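Local coordinates for protein putative oxidoreductase (Bacteroides fragilis NCTC 9343, PDB 3FHL) that is probably an NAD(P)-dependent oxidoreductase of the Gfo/Idh/MocA family, its substrate not known, at residues C[9-14]-C[55-60]; C[36-41]-C[51-56]; C[122-127]-C[305-310]; C[150-155]-C[235-240]; C[240-245]-C[254-259]. All coordinates share one frame; numbering follows the deposited sequence.

Interaction 1 (C[9-14]-C[55-60]); sequences GLAAFG and RSFKEL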
# COMPACT_ATOMS: atom_id res chain seq x y z
N GLY C 9 11.79 -36.22 19.07
CA GLY C 9 11.63 -35.62 20.39
C GLY C 9 11.14 -34.18 20.29
O GLY C 9 11.71 -33.37 19.56
N LEU C 10 10.08 -33.87 21.02
CA LEU C 10 9.50 -32.52 21.04
C LEU C 10 9.91 -31.82 22.34
O LEU C 10 9.63 -32.33 23.43
CB LEU C 10 7.97 -32.61 20.89
CG LEU C 10 7.14 -31.31 20.76
CD1 LEU C 10 7.63 -30.43 19.61
CD2 LEU C 10 5.65 -31.62 20.63
N ALA C 11 10.56 -30.67 22.21
CA ALA C 11 11.19 -29.99 23.36
C ALA C 11 10.21 -29.31 24.33
O ALA C 11 10.58 -29.03 25.46
CB ALA C 11 12.25 -29.01 22.89
N ALA C 12 8.98 -29.06 23.89
CA ALA C 12 7.97 -28.42 24.76
C ALA C 12 6.53 -28.75 24.34
O ALA C 12 6.23 -28.91 23.15
CB ALA C 12 8.18 -26.90 24.82
N PHE C 13 5.64 -28.85 25.32
CA PHE C 13 4.23 -29.03 25.03
C PHE C 13 3.41 -27.79 25.44
O PHE C 13 2.30 -27.90 25.98
CB PHE C 13 3.70 -30.31 25.67
CG PHE C 13 2.49 -30.89 24.98
CD1 PHE C 13 2.57 -31.39 23.68
CD2 PHE C 13 1.27 -30.98 25.65
CE1 PHE C 13 1.46 -31.95 23.05
CE2 PHE C 13 0.14 -31.52 25.03
CZ PHE C 13 0.24 -32.01 23.73
N GLY C 14 3.97 -26.61 25.17
CA GLY C 14 3.22 -25.35 25.29
C GLY C 14 2.35 -25.18 24.05
O GLY C 14 2.10 -26.16 23.34
N ARG C 55 11.27 -35.43 31.49
CA ARG C 55 11.22 -34.25 32.35
C ARG C 55 12.25 -33.19 32.00
O ARG C 55 12.21 -32.08 32.55
CB ARG C 55 11.37 -34.66 33.83
CG ARG C 55 10.23 -35.52 34.40
CD ARG C 55 8.90 -34.85 34.22
NE ARG C 55 7.77 -35.68 34.65
CZ ARG C 55 6.50 -35.43 34.35
NH1 ARG C 55 6.18 -34.37 33.60
NH2 ARG C 55 5.54 -36.24 34.78
N SER C 56 13.19 -33.52 31.12
CA SER C 56 14.23 -32.56 30.76
C SER C 56 14.62 -32.69 29.30
O SER C 56 14.38 -33.73 28.67
CB SER C 56 15.47 -32.71 31.65
OG SER C 56 16.13 -33.94 31.41
N PHE C 57 15.23 -31.62 28.79
CA PHE C 57 15.69 -31.54 27.42
C PHE C 57 16.86 -32.49 27.17
O PHE C 57 16.95 -33.11 26.11
CB PHE C 57 16.09 -30.11 27.06
CG PHE C 57 16.55 -29.95 25.64
CD1 PHE C 57 15.64 -30.07 24.59
CD2 PHE C 57 17.88 -29.70 25.35
CE1 PHE C 57 16.07 -29.93 23.28
CE2 PHE C 57 18.31 -29.57 24.04
CZ PHE C 57 17.40 -29.69 23.00
N LYS C 58 17.75 -32.58 28.16
CA LYS C 58 18.90 -33.50 28.12
C LYS C 58 18.49 -34.96 27.84
O LYS C 58 19.21 -35.69 27.16
CB LYS C 58 19.69 -33.40 29.44
CG LYS C 58 21.11 -33.95 29.37
CD LYS C 58 21.71 -34.18 30.76
CE LYS C 58 22.63 -33.03 31.19
NZ LYS C 58 23.94 -33.07 30.49
N GLU C 59 17.32 -35.36 28.33
CA GLU C 59 16.77 -36.69 28.06
C GLU C 59 16.38 -36.91 26.60
O GLU C 59 16.21 -38.06 26.16
CB GLU C 59 15.60 -36.99 29.00
CG GLU C 59 16.04 -37.27 30.42
CD GLU C 59 14.88 -37.33 31.39
OE1 GLU C 59 14.25 -38.41 31.52
OE2 GLU C 59 14.59 -36.29 32.02
N LEU C 60 16.25 -35.83 25.83
CA LEU C 60 16.10 -35.95 24.39
C LEU C 60 17.45 -36.09 23.74
O LEU C 60 17.63 -36.96 22.89
CB LEU C 60 15.39 -34.73 23.77
CG LEU C 60 13.94 -34.45 24.13
CD1 LEU C 60 13.40 -33.30 23.24
CD2 LEU C 60 13.11 -35.69 23.98

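Interaction 2 (C[36-41]-C[51-56]); sequences IVERSK and ASIVRS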
# COMPACT_ATOMS: atom_id res chain seq x y z
N ILE C 36 8.16 -36.49 24.48
CA ILE C 36 7.76 -35.10 24.72
C ILE C 36 8.29 -34.63 26.08
O ILE C 36 8.03 -35.26 27.11
CB ILE C 36 6.22 -34.91 24.65
CG1 ILE C 36 5.68 -35.33 23.27
CG2 ILE C 36 5.83 -33.47 24.95
CD1 ILE C 36 4.17 -35.53 23.21
N VAL C 37 9.06 -33.54 26.08
CA VAL C 37 9.45 -32.90 27.33
C VAL C 37 8.27 -32.13 27.95
O VAL C 37 7.73 -31.18 27.36
CB VAL C 37 10.62 -31.93 27.16
CG1 VAL C 37 11.06 -31.36 28.51
CG2 VAL C 37 11.78 -32.61 26.48
N GLU C 38 7.88 -32.57 29.13
CA GLU C 38 6.99 -31.81 29.99
C GLU C 38 7.67 -31.78 31.34
O GLU C 38 7.87 -32.84 31.95
CB GLU C 38 5.62 -32.48 30.08
CG GLU C 38 4.80 -32.48 28.79
CD GLU C 38 3.33 -32.74 29.03
OE1 GLU C 38 2.80 -33.74 28.49
OE2 GLU C 38 2.68 -31.96 29.76
N ARG C 39 8.05 -30.59 31.81
CA ARG C 39 8.83 -30.45 33.04
C ARG C 39 8.10 -30.86 34.32
O ARG C 39 8.73 -31.31 35.27
CB ARG C 39 9.40 -29.03 33.18
CG ARG C 39 10.59 -28.74 32.25
CD ARG C 39 11.31 -27.45 32.63
NE ARG C 39 10.57 -26.25 32.24
CZ ARG C 39 10.99 -24.99 32.42
NH1 ARG C 39 10.23 -23.98 32.02
NH2 ARG C 39 12.16 -24.75 33.00
N SER C 40 6.77 -30.73 34.33
CA SER C 40 5.98 -31.04 35.54
C SER C 40 4.59 -31.61 35.27
O SER C 40 4.04 -32.35 36.10
CB SER C 40 5.84 -29.78 36.39
OG SER C 40 5.09 -28.80 35.69
N LYS C 41 4.02 -31.26 34.12
CA LYS C 41 2.67 -31.69 33.76
C LYS C 41 2.67 -32.99 32.95
O LYS C 41 3.73 -33.54 32.64
CB LYS C 41 1.97 -30.58 32.96
CG LYS C 41 1.71 -29.29 33.73
CD LYS C 41 1.27 -28.17 32.79
CE LYS C 41 0.77 -26.95 33.54
NZ LYS C 41 -0.06 -26.07 32.67
N ALA C 51 3.18 -41.58 23.22
CA ALA C 51 4.41 -40.80 23.38
C ALA C 51 4.95 -41.02 24.78
O ALA C 51 4.19 -41.35 25.70
CB ALA C 51 4.15 -39.32 23.15
N SER C 52 6.26 -40.85 24.95
CA SER C 52 6.86 -40.94 26.28
C SER C 52 7.19 -39.56 26.83
O SER C 52 7.94 -38.80 26.21
CB SER C 52 8.12 -41.81 26.24
OG SER C 52 7.79 -43.15 25.90
N ILE C 53 6.64 -39.23 27.99
CA ILE C 53 6.95 -37.97 28.66
C ILE C 53 8.28 -38.05 29.39
O ILE C 53 8.49 -38.93 30.22
CB ILE C 53 5.81 -37.52 29.62
CG1 ILE C 53 4.59 -37.07 28.82
CG2 ILE C 53 6.29 -36.36 30.53
CD1 ILE C 53 3.26 -37.23 29.54
N VAL C 54 9.20 -37.15 29.04
CA VAL C 54 10.43 -36.97 29.79
C VAL C 54 10.41 -35.60 30.48
O VAL C 54 9.62 -34.74 30.12
CB VAL C 54 11.72 -37.18 28.94
CG1 VAL C 54 11.82 -38.64 28.48
CG2 VAL C 54 11.79 -36.24 27.74
N ARG C 55 11.27 -35.43 31.49
CA ARG C 55 11.22 -34.25 32.35
C ARG C 55 12.25 -33.19 32.00
O ARG C 55 12.21 -32.08 32.55
CB ARG C 55 11.37 -34.66 33.83
CG ARG C 55 10.23 -35.52 34.40
CD ARG C 55 8.90 -34.85 34.22
NE ARG C 55 7.77 -35.68 34.65
CZ ARG C 55 6.50 -35.43 34.35
NH1 ARG C 55 6.18 -34.37 33.60
NH2 ARG C 55 5.54 -36.24 34.78
N SER C 56 13.19 -33.52 31.12
CA SER C 56 14.23 -32.56 30.76
C SER C 56 14.62 -32.69 29.30
O SER C 56 14.38 -33.73 28.67
CB SER C 56 15.47 -32.71 31.65
OG SER C 56 16.13 -33.94 31.41

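Interaction 3 (C[122-127]-C[305-310]); sequences YQNRRW and GNYGGF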
# COMPACT_ATOMS: atom_id res chain seq x y z
N TYR C 122 11.67 -23.42 11.59
CA TYR C 122 10.24 -23.55 11.32
C TYR C 122 9.64 -22.24 10.80
O TYR C 122 9.49 -21.27 11.54
CB TYR C 122 9.50 -23.98 12.58
CG TYR C 122 8.05 -24.35 12.36
CD1 TYR C 122 7.70 -25.41 11.53
CD2 TYR C 122 7.04 -23.65 13.01
CE1 TYR C 122 6.38 -25.77 11.33
CE2 TYR C 122 5.71 -24.00 12.82
CZ TYR C 122 5.39 -25.06 11.99
OH TYR C 122 4.08 -25.39 11.80
N GLN C 123 9.29 -22.22 9.51
CA GLN C 123 8.60 -21.08 8.90
C GLN C 123 7.38 -21.61 8.17
O GLN C 123 7.43 -21.91 6.97
CB GLN C 123 9.55 -20.31 7.95
CG GLN C 123 10.85 -19.83 8.62
CD GLN C 123 11.51 -18.69 7.89
OE1 GLN C 123 11.00 -17.58 7.87
NE2 GLN C 123 12.68 -18.95 7.30
N ASN C 124 6.27 -21.74 8.89
CA ASN C 124 5.11 -22.46 8.38
C ASN C 124 4.22 -21.74 7.37
O ASN C 124 3.43 -22.39 6.68
CB ASN C 124 4.25 -22.97 9.53
CG ASN C 124 3.74 -21.87 10.44
OD1 ASN C 124 4.11 -20.70 10.34
ND2 ASN C 124 2.89 -22.24 11.36
N ARG C 125 4.35 -20.42 7.28
CA ARG C 125 3.47 -19.66 6.40
C ARG C 125 3.82 -19.81 4.92
O ARG C 125 3.09 -19.33 4.05
CB ARG C 125 3.33 -18.20 6.84
CG ARG C 125 2.51 -18.08 8.15
CD ARG C 125 2.02 -16.67 8.37
NE ARG C 125 1.30 -16.52 9.64
CZ ARG C 125 0.00 -16.76 9.81
NH1 ARG C 125 -0.76 -17.19 8.80
NH2 ARG C 125 -0.54 -16.58 11.01
N ARG C 126 4.89 -20.55 4.65
CA ARG C 126 5.16 -21.04 3.30
C ARG C 126 4.10 -22.06 2.87
O ARG C 126 3.93 -22.32 1.69
CB ARG C 126 6.54 -21.68 3.24
CG ARG C 126 7.66 -20.72 3.57
CD ARG C 126 8.97 -21.29 3.12
NE ARG C 126 10.13 -20.59 3.66
CZ ARG C 126 11.38 -20.99 3.45
NH1 ARG C 126 12.40 -20.31 3.95
NH2 ARG C 126 11.60 -22.08 2.73
N TRP C 127 3.37 -22.60 3.84
CA TRP C 127 2.29 -23.55 3.54
C TRP C 127 0.90 -23.02 3.89
O TRP C 127 -0.04 -23.79 4.06
CB TRP C 127 2.55 -24.90 4.23
CG TRP C 127 3.76 -25.64 3.68
CD1 TRP C 127 3.79 -26.47 2.59
CD2 TRP C 127 5.09 -25.57 4.17
NE1 TRP C 127 5.08 -26.93 2.38
CE2 TRP C 127 5.89 -26.40 3.34
CE3 TRP C 127 5.71 -24.89 5.23
CZ2 TRP C 127 7.26 -26.57 3.54
CZ3 TRP C 127 7.07 -25.07 5.43
CH2 TRP C 127 7.83 -25.89 4.59
N GLY C 305 -4.30 -25.22 2.35
CA GLY C 305 -3.23 -24.96 3.31
C GLY C 305 -2.66 -26.27 3.82
O GLY C 305 -3.41 -27.23 4.00
N ASN C 306 -1.36 -26.31 4.07
CA ASN C 306 -0.69 -27.59 4.33
C ASN C 306 0.48 -27.48 5.30
O ASN C 306 1.61 -27.70 4.90
CB ASN C 306 -0.25 -28.20 2.98
CG ASN C 306 0.26 -29.63 3.11
OD1 ASN C 306 -0.06 -30.34 4.07
ND2 ASN C 306 1.09 -30.04 2.15
N TYR C 307 0.22 -27.14 6.56
CA TYR C 307 1.30 -27.06 7.56
C TYR C 307 2.03 -28.41 7.78
O TYR C 307 3.18 -28.44 8.26
CB TYR C 307 0.77 -26.53 8.90
CG TYR C 307 0.43 -25.03 8.95
CD1 TYR C 307 -0.33 -24.51 10.00
CD2 TYR C 307 0.85 -24.15 7.94
CE1 TYR C 307 -0.65 -23.13 10.06
CE2 TYR C 307 0.54 -22.79 7.99
CZ TYR C 307 -0.22 -22.29 9.05
OH TYR C 307 -0.52 -20.93 9.09
N GLY C 308 1.36 -29.51 7.46
CA GLY C 308 2.00 -30.83 7.47
C GLY C 308 3.13 -30.95 6.47
O GLY C 308 4.03 -31.78 6.64
N GLY C 309 3.11 -30.08 5.46
CA GLY C 309 4.13 -30.05 4.40
C GLY C 309 5.52 -29.76 4.90
O GLY C 309 6.51 -30.13 4.25
N PHE C 310 5.61 -29.08 6.05
CA PHE C 310 6.90 -28.79 6.66
C PHE C 310 7.62 -30.10 7.04
O PHE C 310 8.80 -30.28 6.72
CB PHE C 310 6.75 -27.92 7.91
CG PHE C 310 8.03 -27.71 8.66
CD1 PHE C 310 8.97 -26.79 8.20
CD2 PHE C 310 8.32 -28.46 9.80
CE1 PHE C 310 10.16 -26.59 8.88
CE2 PHE C 310 9.53 -28.27 10.48
CZ PHE C 310 10.44 -27.34 10.02
O HOH W 1 3.72 -27.86 11.05

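Interaction 4 (C[150-155]-C[235-240]); sequences ESTFAR and YLMREA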
# COMPACT_ATOMS: atom_id res chain seq x y z
N GLU C 150 2.14 -7.46 -3.97
CA GLU C 150 1.81 -6.81 -2.71
C GLU C 150 1.33 -7.84 -1.73
O GLU C 150 0.46 -8.66 -2.05
CB GLU C 150 0.70 -5.78 -2.91
CG GLU C 150 1.11 -4.64 -3.85
CD GLU C 150 -0.07 -3.89 -4.41
OE1 GLU C 150 -0.97 -3.48 -3.65
OE2 GLU C 150 -0.09 -3.70 -5.64
N SER C 151 1.87 -7.80 -0.52
CA SER C 151 1.52 -8.78 0.49
C SER C 151 1.33 -8.03 1.81
O SER C 151 2.23 -7.33 2.26
CB SER C 151 2.64 -9.85 0.57
OG SER C 151 2.53 -10.67 1.72
N THR C 152 0.16 -8.17 2.41
CA THR C 152 -0.21 -7.38 3.57
C THR C 152 -0.92 -8.20 4.64
O THR C 152 -1.82 -8.98 4.30
CB THR C 152 -1.20 -6.24 3.17
OG1 THR C 152 -0.62 -5.44 2.15
CG2 THR C 152 -1.63 -5.35 4.37
N PHE C 153 -0.54 -8.03 5.90
CA PHE C 153 -1.37 -8.50 7.02
C PHE C 153 -2.16 -7.35 7.66
O PHE C 153 -1.63 -6.56 8.44
CB PHE C 153 -0.54 -9.19 8.11
CG PHE C 153 -0.26 -10.65 7.85
CD1 PHE C 153 -1.29 -11.52 7.49
CD2 PHE C 153 1.03 -11.16 8.00
CE1 PHE C 153 -1.04 -12.87 7.27
CE2 PHE C 153 1.29 -12.51 7.77
CZ PHE C 153 0.26 -13.37 7.41
N ALA C 154 -3.44 -7.30 7.33
CA ALA C 154 -4.34 -6.28 7.83
C ALA C 154 -4.99 -6.74 9.13
O ALA C 154 -5.60 -7.81 9.19
CB ALA C 154 -5.39 -6.00 6.79
N ARG C 155 -4.84 -5.94 10.17
CA ARG C 155 -5.47 -6.25 11.44
C ARG C 155 -6.15 -5.01 12.00
O ARG C 155 -5.88 -3.90 11.55
CB ARG C 155 -4.43 -6.78 12.44
CG ARG C 155 -3.79 -8.11 12.04
CD ARG C 155 -3.12 -8.80 13.22
NE ARG C 155 -2.74 -10.18 12.90
CZ ARG C 155 -1.95 -10.95 13.65
NH1 ARG C 155 -1.43 -10.48 14.78
NH2 ARG C 155 -1.66 -12.18 13.26
N TYR C 235 -2.02 -2.66 12.63
CA TYR C 235 -3.08 -2.95 13.60
C TYR C 235 -4.25 -1.97 13.51
O TYR C 235 -5.19 -2.05 14.30
CB TYR C 235 -2.51 -2.96 15.02
CG TYR C 235 -2.03 -4.32 15.46
CD1 TYR C 235 -2.92 -5.39 15.60
CD2 TYR C 235 -0.69 -4.54 15.76
CE1 TYR C 235 -2.49 -6.63 16.03
CE2 TYR C 235 -0.25 -5.78 16.20
CZ TYR C 235 -1.15 -6.83 16.32
OH TYR C 235 -0.70 -8.06 16.73
N LEU C 236 -4.21 -1.06 12.54
CA LEU C 236 -5.33 -0.14 12.33
C LEU C 236 -5.81 -0.14 10.89
O LEU C 236 -5.57 0.81 10.14
CB LEU C 236 -4.96 1.27 12.80
CG LEU C 236 -4.90 1.50 14.31
CD1 LEU C 236 -4.49 2.96 14.55
CD2 LEU C 236 -6.24 1.17 15.00
N MET C 237 -6.43 -1.25 10.49
CA MET C 237 -7.05 -1.39 9.18
C MET C 237 -8.40 -2.05 9.39
O MET C 237 -8.56 -3.26 9.14
CB MET C 237 -6.20 -2.24 8.21
CG MET C 237 -4.87 -1.67 7.77
SD MET C 237 -4.01 -2.65 6.51
CE MET C 237 -2.69 -1.53 6.08
N ARG C 238 -9.37 -1.26 9.87
CA ARG C 238 -10.71 -1.78 10.15
C ARG C 238 -11.33 -2.46 8.96
O ARG C 238 -11.96 -3.51 9.09
CB ARG C 238 -11.65 -0.72 10.74
CG ARG C 238 -12.86 -1.37 11.41
CD ARG C 238 -13.58 -0.48 12.37
NE ARG C 238 -14.37 -1.29 13.29
CZ ARG C 238 -14.89 -0.85 14.44
NH1 ARG C 238 -14.72 0.40 14.82
NH2 ARG C 238 -15.58 -1.68 15.20
N GLU C 239 -11.15 -1.87 7.78
CA GLU C 239 -11.48 -2.55 6.56
C GLU C 239 -10.15 -3.01 5.96
O GLU C 239 -9.27 -2.20 5.66
CB GLU C 239 -12.24 -1.64 5.60
CG GLU C 239 -12.60 -2.30 4.27
CD GLU C 239 -13.64 -3.41 4.40
OE1 GLU C 239 -14.34 -3.50 5.44
OE2 GLU C 239 -13.76 -4.18 3.43
N ALA C 240 -10.02 -4.32 5.82
CA ALA C 240 -8.77 -4.95 5.50
C ALA C 240 -8.36 -4.68 4.07
O ALA C 240 -9.18 -4.75 3.16
CB ALA C 240 -8.87 -6.46 5.75

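Interaction 5 (C[240-245]-C[254-259]); sequences AEPRFA and VKYGVD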
# COMPACT_ATOMS: atom_id res chain seq x y z
N ALA C 240 -10.02 -4.32 5.82
CA ALA C 240 -8.77 -4.95 5.50
C ALA C 240 -8.36 -4.68 4.07
O ALA C 240 -9.18 -4.75 3.16
CB ALA C 240 -8.87 -6.46 5.75
N GLU C 241 -7.09 -4.35 3.89
CA GLU C 241 -6.49 -4.38 2.55
C GLU C 241 -6.27 -5.84 2.13
O GLU C 241 -6.30 -6.72 2.99
CB GLU C 241 -5.17 -3.58 2.57
CG GLU C 241 -5.44 -2.10 2.52
CD GLU C 241 -4.25 -1.22 2.89
OE1 GLU C 241 -3.08 -1.58 2.61
OE2 GLU C 241 -4.51 -0.14 3.45
N PRO C 242 -6.09 -6.12 0.82
CA PRO C 242 -5.91 -7.51 0.42
C PRO C 242 -4.71 -8.16 1.08
O PRO C 242 -3.71 -7.49 1.35
CB PRO C 242 -5.65 -7.41 -1.08
CG PRO C 242 -6.31 -6.11 -1.49
CD PRO C 242 -6.09 -5.20 -0.34
N ARG C 243 -4.82 -9.46 1.36
CA ARG C 243 -3.70 -10.26 1.81
C ARG C 243 -2.65 -10.32 0.70
O ARG C 243 -1.46 -10.14 0.95
CB ARG C 243 -4.18 -11.68 2.19
CG ARG C 243 -3.06 -12.68 2.52
CD ARG C 243 -2.40 -12.46 3.88
NE ARG C 243 -1.16 -13.23 4.00
CZ ARG C 243 0.02 -12.83 3.54
NH1 ARG C 243 1.09 -13.60 3.69
NH2 ARG C 243 0.14 -11.67 2.92
N PHE C 244 -3.11 -10.54 -0.52
CA PHE C 244 -2.24 -10.48 -1.69
C PHE C 244 -2.91 -9.69 -2.79
O PHE C 244 -4.12 -9.81 -3.03
CB PHE C 244 -1.92 -11.88 -2.24
CG PHE C 244 -0.92 -12.65 -1.42
CD1 PHE C 244 -1.33 -13.73 -0.63
CD2 PHE C 244 0.44 -12.31 -1.43
CE1 PHE C 244 -0.39 -14.45 0.14
CE2 PHE C 244 1.36 -13.02 -0.67
CZ PHE C 244 0.95 -14.09 0.12
N ALA C 245 -2.11 -8.88 -3.49
CA ALA C 245 -2.55 -8.32 -4.75
C ALA C 245 -1.38 -8.45 -5.68
O ALA C 245 -0.32 -7.89 -5.42
CB ALA C 245 -2.97 -6.85 -4.61
N VAL C 254 -6.26 -11.05 -6.61
CA VAL C 254 -6.48 -10.34 -5.35
C VAL C 254 -7.16 -11.27 -4.33
O VAL C 254 -8.25 -11.79 -4.59
CB VAL C 254 -7.38 -9.07 -5.55
CG1 VAL C 254 -7.44 -8.28 -4.28
CG2 VAL C 254 -6.85 -8.17 -6.67
N LYS C 255 -6.54 -11.41 -3.17
CA LYS C 255 -7.01 -12.32 -2.13
C LYS C 255 -7.16 -11.59 -0.80
O LYS C 255 -6.33 -10.77 -0.44
CB LYS C 255 -5.97 -13.46 -1.99
CG LYS C 255 -6.23 -14.48 -0.88
CD LYS C 255 -7.05 -15.65 -1.38
CE LYS C 255 -7.02 -16.85 -0.44
NZ LYS C 255 -7.69 -16.59 0.87
N TYR C 256 -8.24 -11.88 -0.07
CA TYR C 256 -8.43 -11.36 1.29
C TYR C 256 -8.43 -12.47 2.32
O TYR C 256 -8.66 -13.64 1.99
CB TYR C 256 -9.78 -10.62 1.39
CG TYR C 256 -9.82 -9.34 0.58
CD1 TYR C 256 -9.57 -8.10 1.18
CD2 TYR C 256 -10.08 -9.36 -0.79
CE1 TYR C 256 -9.59 -6.91 0.44
CE2 TYR C 256 -10.10 -8.18 -1.55
CZ TYR C 256 -9.86 -6.96 -0.92
OH TYR C 256 -9.89 -5.80 -1.65
N GLY C 257 -8.18 -12.10 3.57
CA GLY C 257 -8.38 -13.00 4.70
C GLY C 257 -7.08 -13.66 5.11
O GLY C 257 -6.02 -13.36 4.55
N VAL C 258 -7.16 -14.56 6.09
CA VAL C 258 -5.99 -15.31 6.54
C VAL C 258 -6.24 -16.82 6.51
O VAL C 258 -7.38 -17.27 6.44
CB VAL C 258 -5.51 -14.90 7.96
CG1 VAL C 258 -4.83 -13.53 7.93
CG2 VAL C 258 -6.66 -14.95 8.96
N ASP C 259 -5.15 -17.57 6.56
CA ASP C 259 -5.23 -19.03 6.59
C ASP C 259 -5.94 -19.50 7.86
O ASP C 259 -5.77 -18.92 8.94
CB ASP C 259 -3.83 -19.62 6.41
CG ASP C 259 -3.85 -21.13 6.34
OD1 ASP C 259 -3.89 -21.72 7.43
OD2 ASP C 259 -3.82 -21.71 5.24
O HOH W 2 -7.22 -9.18 3.96

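Interaction 1 (C[9-14]-C[55-60])
Leu60 meets the backbone of Gly9 and Leu10 through its two methyls, and Phe57 meets Ala11 through the CD1 and CE1 atoms of its ring; the contact is wholly apolar, with no hydrogen bond across it. Leu60 CD1 lies 3.8 Å from Gly9 C and also touches Leu10 C, while its CD2 rests against Gly9 CA at 3.9 Å. Gly9 has no side chain, and Leu60 CD2 takes up the space beside its CA, so glycine suits this buried place. Phe57 has CG anti to its backbone N (chi1 -179°), and its CD1 and CE1 approach Ala11 CB obliquely, CD1 at 3.9 Å. The small methyl of Ala11 leaves room for this side of the ring.

Within 55-60, Ser56 OG is 2.9 Å from Glu59 OE2, using the oxygen's anti lone pair, and so links the residues before the helix to its first turn.

In the Rossmann fold, helix 58-61 thus packs on the end of strand 6-10, with Leu60 also reaching strands 31-37 and 68-71 and Phe57 stacking on Tyr81; Gly14 stands at the N-cap position of helix 15-27.

Interaction 2 (C[36-41]-C[51-56])
Ile36 pairs with Ile53 and Val37 with Val54 as parallel strands, their CA atoms 4.9 Å apart in each pair. Three backbone bonds join them: Ile36 N to Ser52 O, Val54 N to Ile36 O at 2.9 Å, and Glu38 N to Val54 O, the last nearly along the C=O axis. Branched residues suit these extended positions, and on one face Val37 CG2 meets Val54 CG2 at 3.8 Å beside Leu60. On the other, Ile36 CD1 touches Ala51 CB. Strand 52-54 is the outermost of the parallel Rossmann sheet within this chain, next to 31-37.

Beyond the strands Arg55 takes over. Its chain bends at chi2 (-55°), and NH1 donates to Glu38 O and to Lys41 O, each at 2.8 Å. Both acceptors lie near the guanidinium plane, so two bonds from one nitrogen fix its rotation and gather the loop 38-41; NH2 forms a salt bridge with Glu42. Ile53 CG2 sits over one guanidinium face, toward its rim. Glu38 OE1 lies 3.7 Å from Ile53 CD1 while hydrogen-bonding Ser44, and OE2 accepts from Leu43 N.

Interaction 3 (C[122-127]-C[305-310])
Tyr122 points its ring edge into the face of Phe310 in a T-shaped pair, the planes at 89° and the centroids 4.7 Å apart. Tyr122 CD1 stands over the centre of the Phe310 ring, whose own edge receives Trp127 CZ3 at 3.8 Å from Phe310 CD1. The indole is covered on one face by the start of helix 309-320: Gly309 CA lies 4.1 Å from the centroid of the five-membered ring, and Phe310 CB over the six-membered ring, both as CH-pi contacts. With no side chain at Gly309, its backbone can come close over the indole. Arg126 CB takes the opposite face. Asn124 lays CB and ND2 over one face of Tyr307, amide and ring planes 22° apart.

Polar links complete the join. Asn306 N donates to Trp127 O at 2.8 Å, in the carbonyl plane, and a water 2.6 Å from Tyr122 OH donates to Tyr307 O. Tyr307 OH and Arg125 NH1 both turn to Asp128.

This buried aromatic cluster of Tyr122, Trp127 and Phe310 joins the loop after strand 119-122 to a helix of the C-terminal domain, at the interface of the two domains of a Gfo/Idh/MocA protein.

Interaction 4 (C[150-155]-C[235-240])
Ala154, the last residue of strand 146-154, and Arg155 just beyond it meet the irregular loop 235-240 in a mixed contact of one backbone bond, a small apolar patch and an arginine-tyrosine pair. The backbone bond runs from Met237 N to Arg155 O, 2.9 Å long, with the donor tilted 17° from the carbonyl plane.

Beside it, Ala154 CB touches both Met237 SD, at 3.6 Å, and Ala240 CB, at 3.7 Å. Alanine is small enough for the loop to fold close over it. Met237 has CG anti to its carbonyl carbon (chi1 -67°) and continues extended; its sulfur also approaches Thr152 CG2, at 4.2 Å. An unbranched, flexible thioether suits such a place, spanning two residues on one side of the strand.

Strands 146-154 and 228-234 are parallel neighbours in the large mixed sheet of the C-terminal domain, and 235-240 leads from the second toward strand 244-248, which borders 146-154 on its other side. The loop therefore crosses the end of the middle strand.

Arg155 lies alongside Tyr235, the two pointing the same way with guanidinium and ring planes 59° apart. Its CD packs at 3.6 Å from Tyr235 CE1, and NH1 reaches Tyr235 OH in a weak bond of 3.2 Å, the hydroxyl lying at the guanidinium edge. Further round the loop, Arg238 and Glu239 bond to the second subunit, Glu239 OE1 to His288 of that chain.

Interaction 5 (C[240-245]-C[254-259])
Ala240 O lies at the edge of the Tyr256 ring, in its plane and 3.5 Å from CE1. At Glu241 the backbone is bridged by a water, which donates to Glu241 O at 2.8 Å and accepts from Gly257 N; the carboxylate turns elsewhere, OE1 to Lys232 and OE2 to His247 of the second subunit.

Pro242 lies side by side with Tyr256, pointing the same way. Its CA stands over the ring face in a CH-pi contact, 4.0 Å from the centroid, and its CG meets both Tyr256 CZ and, at 3.7 Å, Val254 CG1. The rigid, apolar pyrrolidine holds CA over the face and CG beside the phenol end.

Arg243 and Phe244 both face Lys255, a classic beta bulge. Lys255 O receives Phe244 N at 3.2 Å and, weakly, Arg243 N. Arg243 CB touches Gly257 O at 3.4 Å, and the chain bends at chi2 (75°), which turns CD; farther out, NH2 bonds Ser151 OG and the guanidinium makes a cation-pi contact with Phe153. Phe244 O accepts from Lys255 N at 2.9 Å, closing the hydrogen-bonded pair, while its CZ sits over one face of the Arg243 guanidinium, toward the rim, and its ring packs on helix 129-139. Ala245, small where Glu150 packs on it, forms the next, non-hydrogen-bonded pair with Val254.

Two amides converging on Lys255 O may polarise that carbonyl somewhat. Backbone bonds thus set the hairpin's pairing, proline and tyrosine pack together beyond it, and Lys255 NZ carries its charge to Glu279.

How the interactions relate
Interactions 1 and 2 hold neighbouring strands of the same Rossmann sheet, only interaction 2 reaching its outermost strand; they share Arg55 and Ser56, and Leu60 packs on Val37. Yet interaction 1 is buried and apolar, whereas interaction 2 pairs backbones and ends in an arginine clasp nearer the surface. Interactions 4 and 5 similarly share Ala240 and meet across neighbouring strands 146-154 and 244-248, where Ser151 OG and Arg243 NH2 lie 2.9 Å apart; both are partly buried and touch the second subunit. Interaction 3, buried and aromatic, lies between these pairs, about 22 Å between centres from interactions 1 and 4, and touches interaction 4 where Arg125 packs on Phe153 and interaction 5 where Tyr307 and Gly305 meet Asp259.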